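Long-range contacts in alpha-toxin (Clostridium novyi, PDB 2VK9), which is a large clostridial toxin whose catalytic part, modelled here, joins an N-terminal helical domain to a glycosyltransferase domain of the GT-A clan: residues Y46-S50 with D486-F490; I365-I370 with S391-T397. Residues are numbered along the deposited sequence.

Contact 1: residues Y46-S50 with D486-F490; sequences YSKLS and DTYHF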
loop_
_atom_site.group_PDB
_atom_site.type_symbol
_atom_site.label_atom_id
_atom_site.label_comp_id
_atom_site.label_asym_id
_atom_site.label_seq_id
_atom_site.Cartn_x
_atom_site.Cartn_y
_atom_site.Cartn_z
ATOM N N TYR A 46 10.986 -8.699 23.136
ATOM C CA TYR A 46 9.682 -8.321 22.600
ATOM C C TYR A 46 8.599 -9.294 23.053
ATOM O O TYR A 46 7.489 -8.872 23.357
ATOM C CB TYR A 46 9.691 -8.202 21.076
ATOM C CG TYR A 46 8.346 -7.826 20.499
ATOM C CD1 TYR A 46 8.005 -6.498 20.282
ATOM C CD2 TYR A 46 7.411 -8.803 20.172
ATOM C CE1 TYR A 46 6.772 -6.150 19.753
ATOM C CE2 TYR A 46 6.171 -8.462 19.649
ATOM C CZ TYR A 46 5.861 -7.139 19.441
ATOM O OH TYR A 46 4.637 -6.816 18.917
ATOM N N SER A 47 8.916 -10.585 23.098
ATOM C CA SER A 47 7.949 -11.586 23.545
ATOM C C SER A 47 7.630 -11.450 25.035
ATOM O O SER A 47 6.484 -11.655 25.442
ATOM C CB SER A 47 8.420 -13.006 23.228
ATOM O OG SER A 47 9.451 -13.407 24.115
ATOM N N LYS A 48 8.636 -11.104 25.840
ATOM C CA LYS A 48 8.432 -10.888 27.273
ATOM C C LYS A 48 7.580 -9.658 27.577
ATOM O O LYS A 48 6.765 -9.677 28.503
ATOM C CB LYS A 48 9.756 -10.836 28.029
ATOM C CG LYS A 48 10.232 -12.206 28.475
ATOM C CD LYS A 48 11.563 -12.125 29.195
ATOM C CE LYS A 48 12.169 -13.513 29.348
ATOM N NZ LYS A 48 13.345 -13.490 30.275
ATOM N N LEU A 49 7.757 -8.602 26.794
ATOM C CA LEU A 49 6.875 -7.441 26.875
ATOM C C LEU A 49 5.474 -7.816 26.400
ATOM O O LEU A 49 4.481 -7.261 26.868
ATOM C CB LEU A 49 7.424 -6.285 26.037
ATOM C CG LEU A 49 8.725 -5.637 26.505
ATOM C CD1 LEU A 49 9.344 -4.837 25.383
ATOM C CD2 LEU A 49 8.473 -4.759 27.717
ATOM N N SER A 50 5.407 -8.769 25.476
ATOM C CA SER A 50 4.140 -9.249 24.949
ATOM C C SER A 50 3.392 -10.086 25.992
ATOM O O SER A 50 2.156 -10.085 26.013
ATOM C CB SER A 50 4.372 -10.061 23.672
ATOM O OG SER A 50 3.152 -10.347 23.008
ATOM N N ASP A 486 -0.368 -3.750 15.238
ATOM C CA ASP A 486 -0.107 -5.106 15.728
ATOM C C ASP A 486 1.189 -5.144 16.534
ATOM O O ASP A 486 1.217 -5.626 17.661
ATOM C CB ASP A 486 0.064 -6.087 14.541
ATOM C CG ASP A 486 -1.249 -6.681 14.024
ATOM O OD1 ASP A 486 -2.332 -6.388 14.583
ATOM O OD2 ASP A 486 -1.183 -7.477 13.045
ATOM N N THR A 487 2.262 -4.640 15.935
ATOM C CA THR A 487 3.589 -4.749 16.505
ATOM C C THR A 487 3.702 -3.926 17.787
ATOM O O THR A 487 4.165 -4.424 18.816
ATOM C CB THR A 487 4.674 -4.310 15.483
ATOM O OG1 THR A 487 4.605 -5.142 14.320
ATOM C CG2 THR A 487 6.070 -4.417 16.080
ATOM N N TYR A 488 3.254 -2.681 17.717
ATOM C CA TYR A 488 3.451 -1.729 18.793
ATOM C C TYR A 488 2.587 -2.027 20.022
ATOM O O TYR A 488 2.990 -1.740 21.155
ATOM C CB TYR A 488 3.215 -0.312 18.265
ATOM C CG TYR A 488 3.469 0.813 19.246
ATOM C CD1 TYR A 488 4.767 1.225 19.566
ATOM C CD2 TYR A 488 2.400 1.491 19.831
ATOM C CE1 TYR A 488 4.986 2.278 20.464
ATOM C CE2 TYR A 488 2.607 2.537 20.721
ATOM C CZ TYR A 488 3.893 2.928 21.029
ATOM O OH TYR A 488 4.055 3.969 21.917
ATOM N N HIS A 489 1.411 -2.613 19.795
ATOM C CA HIS A 489 0.479 -2.932 20.876
ATOM C C HIS A 489 0.466 -4.414 21.251
ATOM O O HIS A 489 -0.442 -4.866 21.956
ATOM C CB HIS A 489 -0.946 -2.452 20.549
ATOM C CG HIS A 489 -1.139 -0.969 20.681
ATOM N ND1 HIS A 489 -2.092 -0.277 19.965
ATOM C CD2 HIS A 489 -0.491 -0.045 21.432
ATOM C CE1 HIS A 489 -2.028 1.006 20.274
ATOM N NE2 HIS A 489 -1.065 1.174 21.163
ATOM N N PHE A 490 1.463 -5.161 20.785
ATOM C CA PHE A 490 1.625 -6.574 21.143
ATOM C C PHE A 490 0.435 -7.477 20.810
ATOM O O PHE A 490 0.196 -8.463 21.501
ATOM C CB PHE A 490 1.948 -6.714 22.625
ATOM C CG PHE A 490 3.040 -5.820 23.091
ATOM C CD1 PHE A 490 2.748 -4.652 23.774
ATOM C CD2 PHE A 490 4.371 -6.151 22.862
ATOM C CE1 PHE A 490 3.762 -3.819 24.219
ATOM C CE2 PHE A 490 5.391 -5.319 23.297
ATOM C CZ PHE A 490 5.086 -4.152 23.982
#

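Contact 2: residues I365-I370 with S391-T397; sequences ISQLEI and SNNDSLT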
loop_
_atom_site.group_PDB
_atom_site.type_symbol
_atom_site.label_atom_id
_atom_site.label_comp_id
_atom_site.label_asym_id
_atom_site.label_seq_id
_atom_site.Cartn_x
_atom_site.Cartn_y
_atom_site.Cartn_z
ATOM N N ILE A 365 18.059 -0.178 10.628
ATOM C CA ILE A 365 16.693 -0.641 10.806
ATOM C C ILE A 365 16.604 -1.750 11.846
ATOM O O ILE A 365 17.388 -2.701 11.825
ATOM C CB ILE A 365 16.033 -1.075 9.472
ATOM C CG1 ILE A 365 14.568 -1.437 9.702
ATOM C CG2 ILE A 365 16.762 -2.244 8.861
ATOM C CD1 ILE A 365 13.707 -1.369 8.460
ATOM N N SER A 366 15.648 -1.614 12.757
ATOM C CA SER A 366 15.425 -2.617 13.782
ATOM C C SER A 366 14.719 -3.825 13.168
ATOM O O SER A 366 13.858 -3.661 12.304
ATOM C CB SER A 366 14.586 -2.027 14.917
ATOM O OG SER A 366 14.389 -2.986 15.939
ATOM N N GLN A 367 15.080 -5.027 13.613
ATOM C CA GLN A 367 14.422 -6.248 13.140
ATOM C C GLN A 367 12.942 -6.341 13.549
ATOM O O GLN A 367 12.232 -7.250 13.123
ATOM C CB GLN A 367 15.173 -7.493 13.608
ATOM C CG GLN A 367 15.080 -7.747 15.096
ATOM C CD GLN A 367 15.553 -9.143 15.488
ATOM O OE1 GLN A 367 15.312 -10.140 14.770
ATOM N NE2 GLN A 367 16.229 -9.227 16.642
ATOM N N LEU A 368 12.493 -5.399 14.374
ATOM C CA LEU A 368 11.116 -5.355 14.842
ATOM C C LEU A 368 10.228 -4.500 13.939
ATOM O O LEU A 368 9.017 -4.718 13.885
ATOM C CB LEU A 368 11.066 -4.802 16.268
ATOM C CG LEU A 368 11.711 -5.583 17.428
ATOM C CD1 LEU A 368 11.764 -4.713 18.673
ATOM C CD2 LEU A 368 10.986 -6.896 17.714
ATOM N N GLU A 369 10.831 -3.541 13.232
ATOM C CA GLU A 369 10.091 -2.521 12.478
ATOM C C GLU A 369 10.147 -2.725 10.952
ATOM O O GLU A 369 10.916 -3.535 10.442
ATOM C CB GLU A 369 10.600 -1.107 12.857
ATOM C CG GLU A 369 12.051 -0.786 12.390
ATOM C CD GLU A 369 12.653 0.546 12.936
ATOM O OE1 GLU A 369 11.904 1.422 13.452
ATOM O OE2 GLU A 369 13.900 0.715 12.836
ATOM N N ILE A 370 9.284 -2.008 10.241
ATOM C CA ILE A 370 9.484 -1.718 8.826
ATOM C C ILE A 370 9.480 -0.209 8.785
ATOM O O ILE A 370 8.964 0.430 9.707
ATOM C CB ILE A 370 8.365 -2.280 7.899
ATOM C CG1 ILE A 370 6.996 -1.699 8.262
ATOM C CG2 ILE A 370 8.334 -3.820 7.932
ATOM C CD1 ILE A 370 5.879 -2.211 7.401
ATOM N N SER A 391 12.473 -2.869 4.748
ATOM C CA SER A 391 12.405 -3.977 5.689
ATOM C C SER A 391 13.367 -5.067 5.290
ATOM O O SER A 391 13.500 -5.348 4.108
ATOM C CB SER A 391 10.999 -4.570 5.692
ATOM O OG SER A 391 10.963 -5.818 6.377
ATOM N N ASN A 392 14.027 -5.682 6.271
ATOM C CA ASN A 392 14.702 -6.969 6.063
ATOM C C ASN A 392 13.689 -8.109 6.086
ATOM O O ASN A 392 12.605 -7.939 6.640
ATOM C CB ASN A 392 15.822 -7.168 7.080
ATOM C CG ASN A 392 17.038 -6.344 6.741
ATOM O OD1 ASN A 392 17.356 -6.178 5.566
ATOM N ND2 ASN A 392 17.710 -5.804 7.744
ATOM N N ASN A 393 13.991 -9.247 5.463
ATOM C CA ASN A 393 12.944 -10.273 5.342
ATOM C C ASN A 393 12.551 -10.959 6.649
ATOM O O ASN A 393 11.474 -11.547 6.747
ATOM C CB ASN A 393 13.188 -11.280 4.209
ATOM C CG ASN A 393 14.492 -12.026 4.336
ATOM O OD1 ASN A 393 14.797 -12.624 5.359
ATOM N ND2 ASN A 393 15.251 -12.028 3.268
ATOM N N ASP A 394 13.423 -10.861 7.648
ATOM C CA ASP A 394 13.213 -11.530 8.917
ATOM C C ASP A 394 12.588 -10.589 9.937
ATOM O O ASP A 394 12.684 -10.819 11.146
ATOM C CB ASP A 394 14.525 -12.137 9.429
ATOM C CG ASP A 394 15.569 -11.081 9.820
ATOM O OD1 ASP A 394 15.424 -9.889 9.456
ATOM O OD2 ASP A 394 16.552 -11.464 10.502
ATOM N N SER A 395 11.928 -9.546 9.438
ATOM C CA SER A 395 11.292 -8.531 10.277
ATOM C C SER A 395 9.959 -8.973 10.880
ATOM O O SER A 395 9.130 -9.602 10.218
ATOM C CB SER A 395 11.090 -7.241 9.482
ATOM O OG SER A 395 10.167 -6.396 10.135
ATOM N N LEU A 396 9.763 -8.612 12.142
ATOM C CA LEU A 396 8.535 -8.904 12.873
ATOM C C LEU A 396 7.317 -8.176 12.294
ATOM O O LEU A 396 6.278 -8.800 12.062
ATOM C CB LEU A 396 8.707 -8.567 14.355
ATOM C CG LEU A 396 7.484 -8.765 15.262
ATOM C CD1 LEU A 396 7.243 -10.247 15.580
ATOM C CD2 LEU A 396 7.642 -7.960 16.534
ATOM N N THR A 397 7.441 -6.869 12.065
ATOM C CA THR A 397 6.345 -6.102 11.461
ATOM C C THR A 397 5.980 -6.624 10.062
ATOM O O THR A 397 4.815 -6.585 9.674
ATOM C CB THR A 397 6.646 -4.588 11.415
ATOM O OG1 THR A 397 6.889 -4.111 12.739
ATOM C CG2 THR A 397 5.476 -3.821 10.854
#

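Contact 1: residues Y46-S50 with D486-F490
Tyr-46 makes the one hydrogen bond between these segments. Its t rotamer carries the ring out from the helix, so that OH donates to the carbonyl O of Thr-487 in a very short bond of 2.4 Å. That carbonyl, in the last turn of helix 477-488, also receives a weak bond from Phe-490 N. One face of the tyrosine ring is covered by Phe-490; the two rings meet obliquely, centroids 5.3 Å apart and planes at 40°. A turn further on, Leu-49 packs its CB 3.5 Å from CE2 of Phe-490, and Ser-50 brings CA to 3.7 Å from CD2 of the same ring. Phe-490, just past the helix end and with positive phi, thus packs its ring against Tyr-46, Leu-49 and Ser-50. Helices cover much of the rest: helix 69-90 reaches Phe-490 through Tyr-80 and Leu-83, Phe-33 of helix 21-35 touches Leu-49, and Leu-396 at the start of helix 396-422 packs on Tyr-46 and Thr-487.

Contact 2: residues I365-I370 with S391-T397
Ile-370, Thr-397 and Gln-367 give up the most surface here, and each does a different job. Ile-370 contributes apolar contact: its CG2 lies 3.6 Å from CB of Ser-391, while its CG1 meets CG2 of Thr-397 at 3.7 Å. Thr-397 faces the loop and grips the carbonyl O of Leu-368 twice, by a very short 2.5 Å bond from OG1 and a 3.2 Å bond from its backbone N; OG1 also pairs with Thr-487. Gln-367 works through its backbone, its O accepting from Leu-396 N at 3.0 Å, while its side chain leans on Val-42 and Lys-43 of helix 42-62. Both carbonyls are presented by a type I turn from Ser-366 to Glu-369. Next to them, OG of Ser-395 donates to the O of Glu-369 at 3.0 Å, and CD2 of Leu-368 touches CD2 of Leu-396 at 3.7 Å. The backbone NH groups of Leu-396 and Thr-397 belong to a helix's first turn, where no preceding turn supplies acceptors; the loop supplies them instead. Ser-395 is the N-cap residue, its OG making a weak bond to Leu-398 N. The arrangement is therefore a capped N terminus of helix 396-422, set beside edge strand 371-376 and its antiparallel neighbour 382-391 in the GT-A domain's central mixed sheet.

In the fold
From the N terminus, the chain passes through helix 42-62, where contact 1 begins; that contact closes at residues 486-490, making a loop of 435 residues that takes in the whole central sheet. Contact 2 is nested inside: the chain leaves 365-370, runs through the edge strand 371-376 and its neighbour 382-391, and after 20 intervening residues comes back at 391-397, where helix 396-422 starts. The two touch, with centres about 14 Å apart. Thr-487 OG1 and Thr-397 OG1, 3.0 Å apart, probably hydrogen-bond, and Tyr-46 packs on Leu-368. Together they tie the N-terminal helices to the sheet edge and to the end of helix 477-488.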